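Local coordinates for aminoglycoside 3'-phosphotransferase AphA1-IAB (Acinetobacter baumannii, PDB 4FEV), which confers resistance to kanamycin and related aminoglycosides, very probably by transferring a phosphate from ATP to the 3'-hydroxyl of the drug, at residues Pro51-Lys56 with Trp96-Ala101; Ala101-Thr106 with Lys211-Ile216. All coordinates share one frame; numbering follows the deposited sequence.

Interaction 1: Pro51-Lys56 with Trp96-Ala101; sequences PELFLK and WLLTTA. With PP1 (1-ter-butyl-3-p-tolyl-1H-pyrazolo[3,4-D]pyrimidin-4-ylamine), chain H.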
# COMPACT_ATOMS: atom_id res chain seq x y z
N PRO A 51 -5.90 0.50 23.19
CA PRO A 51 -5.37 1.19 22.01
C PRO A 51 -6.43 1.38 20.93
O PRO A 51 -7.38 0.61 20.84
CB PRO A 51 -4.29 0.22 21.51
CG PRO A 51 -4.76 -1.12 21.96
CD PRO A 51 -5.42 -0.89 23.30
N GLU A 52 -6.26 2.42 20.11
CA GLU A 52 -7.06 2.59 18.92
C GLU A 52 -6.85 1.40 17.98
O GLU A 52 -5.73 0.89 17.87
CB GLU A 52 -6.67 3.89 18.22
CG GLU A 52 -7.45 4.19 16.95
CD GLU A 52 -7.17 5.59 16.42
OE1 GLU A 52 -6.09 5.81 15.83
OE2 GLU A 52 -8.03 6.48 16.61
N LEU A 53 -7.92 0.97 17.32
CA LEU A 53 -7.85 -0.16 16.39
C LEU A 53 -8.48 0.22 15.05
O LEU A 53 -9.31 1.13 14.98
CB LEU A 53 -8.62 -1.36 16.94
CG LEU A 53 -8.30 -1.86 18.35
CD1 LEU A 53 -9.24 -3.01 18.74
CD2 LEU A 53 -6.85 -2.29 18.45
N PHE A 54 -8.10 -0.50 14.01
CA PHE A 54 -8.80 -0.42 12.74
C PHE A 54 -9.41 -1.76 12.33
O PHE A 54 -8.80 -2.82 12.52
CB PHE A 54 -7.88 0.11 11.64
CG PHE A 54 -7.70 1.59 11.69
CD1 PHE A 54 -8.63 2.43 11.09
CD2 PHE A 54 -6.62 2.16 12.34
CE1 PHE A 54 -8.49 3.80 11.15
CE2 PHE A 54 -6.47 3.54 12.40
CZ PHE A 54 -7.40 4.36 11.80
N LEU A 55 -10.61 -1.71 11.77
CA LEU A 55 -11.26 -2.92 11.28
C LEU A 55 -11.62 -2.81 9.80
O LEU A 55 -12.41 -1.95 9.40
CB LEU A 55 -12.50 -3.24 12.12
CG LEU A 55 -13.37 -4.43 11.71
CD1 LEU A 55 -12.58 -5.74 11.73
CD2 LEU A 55 -14.58 -4.53 12.64
N LYS A 56 -11.04 -3.69 8.99
CA LYS A 56 -11.35 -3.76 7.57
C LYS A 56 -12.35 -4.87 7.27
O LYS A 56 -12.20 -5.99 7.75
CB LYS A 56 -10.10 -4.02 6.75
CG LYS A 56 -9.28 -2.81 6.42
CD LYS A 56 -8.39 -3.13 5.22
CE LYS A 56 -7.49 -1.97 4.88
NZ LYS A 56 -6.75 -2.21 3.61
N TRP A 96 -12.77 -10.10 7.51
CA TRP A 96 -12.67 -9.07 8.53
C TRP A 96 -11.23 -9.07 9.04
O TRP A 96 -10.72 -10.10 9.47
CB TRP A 96 -13.62 -9.34 9.68
CG TRP A 96 -15.07 -9.36 9.29
CD1 TRP A 96 -15.76 -10.40 8.74
CD2 TRP A 96 -16.01 -8.28 9.43
NE1 TRP A 96 -17.07 -10.04 8.53
CE2 TRP A 96 -17.25 -8.74 8.94
CE3 TRP A 96 -15.92 -6.98 9.93
CZ2 TRP A 96 -18.39 -7.94 8.93
CZ3 TRP A 96 -17.05 -6.17 9.91
CH2 TRP A 96 -18.27 -6.66 9.41
N LEU A 97 -10.59 -7.91 9.01
CA LEU A 97 -9.24 -7.77 9.51
C LEU A 97 -9.19 -6.68 10.58
O LEU A 97 -9.43 -5.51 10.29
CB LEU A 97 -8.29 -7.42 8.37
CG LEU A 97 -6.84 -7.20 8.75
CD1 LEU A 97 -6.29 -8.43 9.48
CD2 LEU A 97 -6.04 -6.90 7.48
N LEU A 98 -8.85 -7.08 11.80
CA LEU A 98 -8.73 -6.14 12.91
C LEU A 98 -7.26 -5.95 13.28
O LEU A 98 -6.58 -6.91 13.63
CB LEU A 98 -9.50 -6.66 14.13
CG LEU A 98 -9.50 -5.77 15.38
CD1 LEU A 98 -10.34 -4.49 15.16
CD2 LEU A 98 -9.99 -6.55 16.60
N THR A 99 -6.79 -4.71 13.22
CA THR A 99 -5.40 -4.39 13.52
C THR A 99 -5.28 -3.24 14.52
O THR A 99 -6.23 -2.47 14.70
CB THR A 99 -4.63 -3.99 12.25
OG1 THR A 99 -5.23 -2.81 11.69
CG2 THR A 99 -4.66 -5.11 11.21
N THR A 100 -4.11 -3.13 15.15
CA THR A 100 -3.81 -1.99 16.01
C THR A 100 -3.46 -0.77 15.16
O THR A 100 -2.81 -0.89 14.13
CB THR A 100 -2.62 -2.26 16.95
OG1 THR A 100 -1.45 -2.53 16.16
CG2 THR A 100 -2.91 -3.46 17.88
N ALA A 101 -3.90 0.40 15.59
CA ALA A 101 -3.58 1.61 14.84
C ALA A 101 -2.13 1.99 15.09
O ALA A 101 -1.60 1.80 16.19
CB ALA A 101 -4.52 2.75 15.24
N1 PP1 H . -5.34 2.44 8.28
C2 PP1 H . -3.20 1.32 10.94
N3 PP1 H . -3.98 1.20 9.89
C4 PP1 H . -4.52 2.29 9.32
C5 PP1 H . -4.25 3.56 9.81
C6 PP1 H . -3.41 3.64 10.93
N7 PP1 H . -2.92 2.51 11.45
N8 PP1 H . -5.61 3.63 8.07
C9 PP1 H . -4.96 4.41 8.95
N10 PP1 H . -3.04 4.77 11.54
C11 PP1 H . -5.10 5.80 9.01
C12 PP1 H . -4.36 6.62 9.85
C13 PP1 H . -4.54 8.00 9.86
C14 PP1 H . -5.47 8.58 9.02
C15 PP1 H . -6.22 7.78 8.16
C16 PP1 H . -6.02 6.40 8.15
C24 PP1 H . -5.66 10.10 9.03
C28 PP1 H . -5.86 1.32 7.45
C29 PP1 H . -6.71 1.94 6.34
C33 PP1 H . -4.67 0.57 6.83
C37 PP1 H . -6.70 0.38 8.32
O HOH W 1 -2.96 1.25 18.47

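Interaction 2: Ala101-Thr106 with Lys211-Ile216; sequences AIPGKT and KLIGCI. With PP1 (1-ter-butyl-3-p-tolyl-1H-pyrazolo[3,4-D]pyrimidin-4-ylamine), chain H.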
# COMPACT_ATOMS: atom_id res chain seq x y z
N ALA A 101 -3.90 0.40 15.59
CA ALA A 101 -3.58 1.61 14.84
C ALA A 101 -2.13 1.99 15.09
O ALA A 101 -1.60 1.80 16.19
CB ALA A 101 -4.52 2.75 15.24
N ILE A 102 -1.47 2.50 14.07
CA ILE A 102 -0.21 3.18 14.27
C ILE A 102 -0.55 4.64 14.55
O ILE A 102 -1.12 5.32 13.69
CB ILE A 102 0.68 3.08 13.03
CG1 ILE A 102 1.03 1.61 12.75
CG2 ILE A 102 1.94 3.90 13.21
CD1 ILE A 102 1.83 1.46 11.50
N PRO A 103 -0.23 5.13 15.75
CA PRO A 103 -0.56 6.51 16.11
C PRO A 103 0.15 7.52 15.22
O PRO A 103 1.28 7.29 14.78
CB PRO A 103 -0.06 6.64 17.54
CG PRO A 103 1.01 5.60 17.66
CD PRO A 103 0.56 4.46 16.81
N GLY A 104 -0.51 8.64 14.95
CA GLY A 104 0.10 9.73 14.21
C GLY A 104 -0.69 10.18 13.00
O GLY A 104 -1.89 9.92 12.88
N LYS A 105 0.01 10.86 12.08
CA LYS A 105 -0.60 11.44 10.90
C LYS A 105 0.14 10.92 9.68
O LYS A 105 1.30 10.52 9.78
CB LYS A 105 -0.50 12.97 10.94
CG LYS A 105 -1.26 13.66 12.08
CD LYS A 105 -0.71 15.05 12.32
CE LYS A 105 -1.44 15.73 13.47
NZ LYS A 105 -0.72 16.94 13.95
N THR A 106 -0.53 10.91 8.54
CA THR A 106 0.11 10.47 7.30
C THR A 106 1.17 11.47 6.86
O THR A 106 1.15 12.64 7.29
CB THR A 106 -0.90 10.33 6.16
OG1 THR A 106 -1.43 11.62 5.82
CG2 THR A 106 -2.03 9.39 6.56
N LYS A 211 8.66 11.89 13.66
CA LYS A 211 9.40 10.74 13.15
C LYS A 211 8.50 9.79 12.34
O LYS A 211 7.33 9.60 12.66
CB LYS A 211 10.06 9.97 14.30
CG LYS A 211 10.89 10.84 15.25
CD LYS A 211 11.96 11.62 14.50
CE LYS A 211 12.73 12.56 15.44
NZ LYS A 211 11.86 13.61 16.06
N LEU A 212 9.08 9.22 11.29
CA LEU A 212 8.39 8.23 10.48
C LEU A 212 8.39 6.90 11.22
O LEU A 212 9.43 6.26 11.35
CB LEU A 212 9.10 8.10 9.13
CG LEU A 212 8.53 7.11 8.13
CD1 LEU A 212 7.04 7.23 8.07
CD2 LEU A 212 9.14 7.35 6.75
N ILE A 213 7.23 6.48 11.72
CA ILE A 213 7.22 5.30 12.58
C ILE A 213 6.62 4.04 11.95
O ILE A 213 6.71 2.96 12.52
CB ILE A 213 6.56 5.59 13.94
CG1 ILE A 213 5.11 6.04 13.76
CG2 ILE A 213 7.35 6.66 14.68
CD1 ILE A 213 4.29 5.93 15.02
N GLY A 214 6.01 4.15 10.78
CA GLY A 214 5.50 2.94 10.16
C GLY A 214 4.78 3.11 8.84
O GLY A 214 4.51 4.23 8.41
N CYS A 215 4.46 1.99 8.20
CA CYS A 215 3.70 2.03 6.96
C CYS A 215 2.45 1.17 7.09
O CYS A 215 2.38 0.27 7.93
CB CYS A 215 4.55 1.61 5.76
SG CYS A 215 5.06 -0.12 5.74
N ILE A 216 1.45 1.46 6.26
CA ILE A 216 0.19 0.75 6.32
C ILE A 216 -0.22 0.35 4.91
O ILE A 216 0.46 0.72 3.95
CB ILE A 216 -0.92 1.66 6.95
CG1 ILE A 216 -1.09 2.94 6.11
CG2 ILE A 216 -0.56 2.00 8.38
CD1 ILE A 216 -2.29 3.83 6.54
N1 PP1 H . -5.34 2.44 8.28
C2 PP1 H . -3.20 1.32 10.94
N3 PP1 H . -3.98 1.20 9.89
C4 PP1 H . -4.52 2.29 9.32
C5 PP1 H . -4.25 3.56 9.81
C6 PP1 H . -3.41 3.64 10.93
N7 PP1 H . -2.92 2.51 11.45
N8 PP1 H . -5.61 3.63 8.07
C9 PP1 H . -4.96 4.41 8.95
N10 PP1 H . -3.04 4.77 11.54
C11 PP1 H . -5.10 5.80 9.01
C12 PP1 H . -4.36 6.62 9.85
C13 PP1 H . -4.54 8.00 9.86
C14 PP1 H . -5.47 8.58 9.02
C15 PP1 H . -6.22 7.78 8.16
C16 PP1 H . -6.02 6.40 8.15
C24 PP1 H . -5.66 10.10 9.03
C28 PP1 H . -5.86 1.32 7.45
C29 PP1 H . -6.71 1.94 6.34
C33 PP1 H . -4.67 0.57 6.83
C37 PP1 H . -6.70 0.38 8.32

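Interaction 1: Pro51-Lys56 with Trp96-Ala101
F54 and A101 meet beside the bound PP1, in what is probably the nucleotide pocket, the methyl CB of A101 lying at the edge of the phenyl ring, 3.5 Å from F54 CE2. The PP1 heterocycle lies over one face of that ring, displaced toward its rim, with F54 CE2 3.4 Å from PP1 C6. F54 leaves the sheet on the side of T99, L97 and K56, and a chi1 of -79°, with CG anti to the carbonyl carbon, sets the ring against PP1. On the other side L98 CD1 packs against L55 CB at 3.9 Å, and L55 CD2 reaches the rim of the W96 indole. Strands 53-56 and 96-100 run antiparallel, F54-T99 and K56-L97 being the hydrogen-bonded pairs; F54 N donates to T99 O at 2.8 Å. A101 N gives a bond to E52 O (3.0 Å) from above the carbonyl plane, and a water bridges E52 O to A101 O. K56 extends to salt bridges with D217 and with E69 of helix 61-76, the latter consistent with the kinase lysine-glutamate bridge. Strand 53-59 is central in the five-stranded N-lobe sheet and 94-100 its neighbour, the pair flanked by 40-45 and 85-91, with helix 61-76 packed against L97 and T99.

Interaction 2: Ala101-Thr106 with Lys211-Ile216
The backbones of I102 and G214 come no nearer than 7.0 Å between CA atoms, and no hydrogen bond joins 101-106 to 211-216, so the contact is side chains packing on one another and on backbone. I102 carries it, dividing its two branches between partners. Its CG2 methyl meets I213 CD1 at 3.6 Å, the side chains sliding past each other in opposite directions. The other branch, with CG1 anti to the carbonyl carbon (chi1 -63°) and CD1 extended beyond it, reaches over G214 to touch I216 CG2 at 4.0 Å. I102 CD1 lies 4.2 Å from G214 CA, packed directly on the glycine backbone. I213 and G214 form a classic beta bulge opposite I206. I213 CD1 also presses on P103 O, 3.3 Å away, a buried carbonyl with no polar partner in the model. I216 turns its own branches to the inhibitor, CG2 near PP1 C2 and CD1 3.6 Å from PP1 C9. The I102 backbone makes two polar links to the ligand: I102 N donates to PP1 N7 (3.0 Å, 167°), and PP1 N10 donates to I102 O at 2.9 Å. Donor and acceptor on the interlobe linker recall the kinase hinge, and PP1 probably occupies the adenine site. The contact separates its chemistry: an apolar side-chain patch backs the linker and lines the pocket, while the I102 backbone supplies one donor and one acceptor.

From the N terminus, strand 53-59 comes first, and interaction 1 closes a loop through helix 61-76 and strand 85-91 when 96-101 returns beside it. The chain then leaves the N-lobe sheet at A101, which belongs to both contacts, and passes into the linker. Interaction 2 opens there and closes over a hundred residues later, after several helices, with 211-216. The two loops thus follow in series and neither nest nor cross. Interaction 1 binds strands within the N-lobe, whereas interaction 2 packs the linker, as it runs into strand 105-106, against 211-216; strands 105-106 and 211-215 belong to the small C-lobe sheet, with 205-208 between them. PP1 lies against both contacts, in the cleft between the lobes.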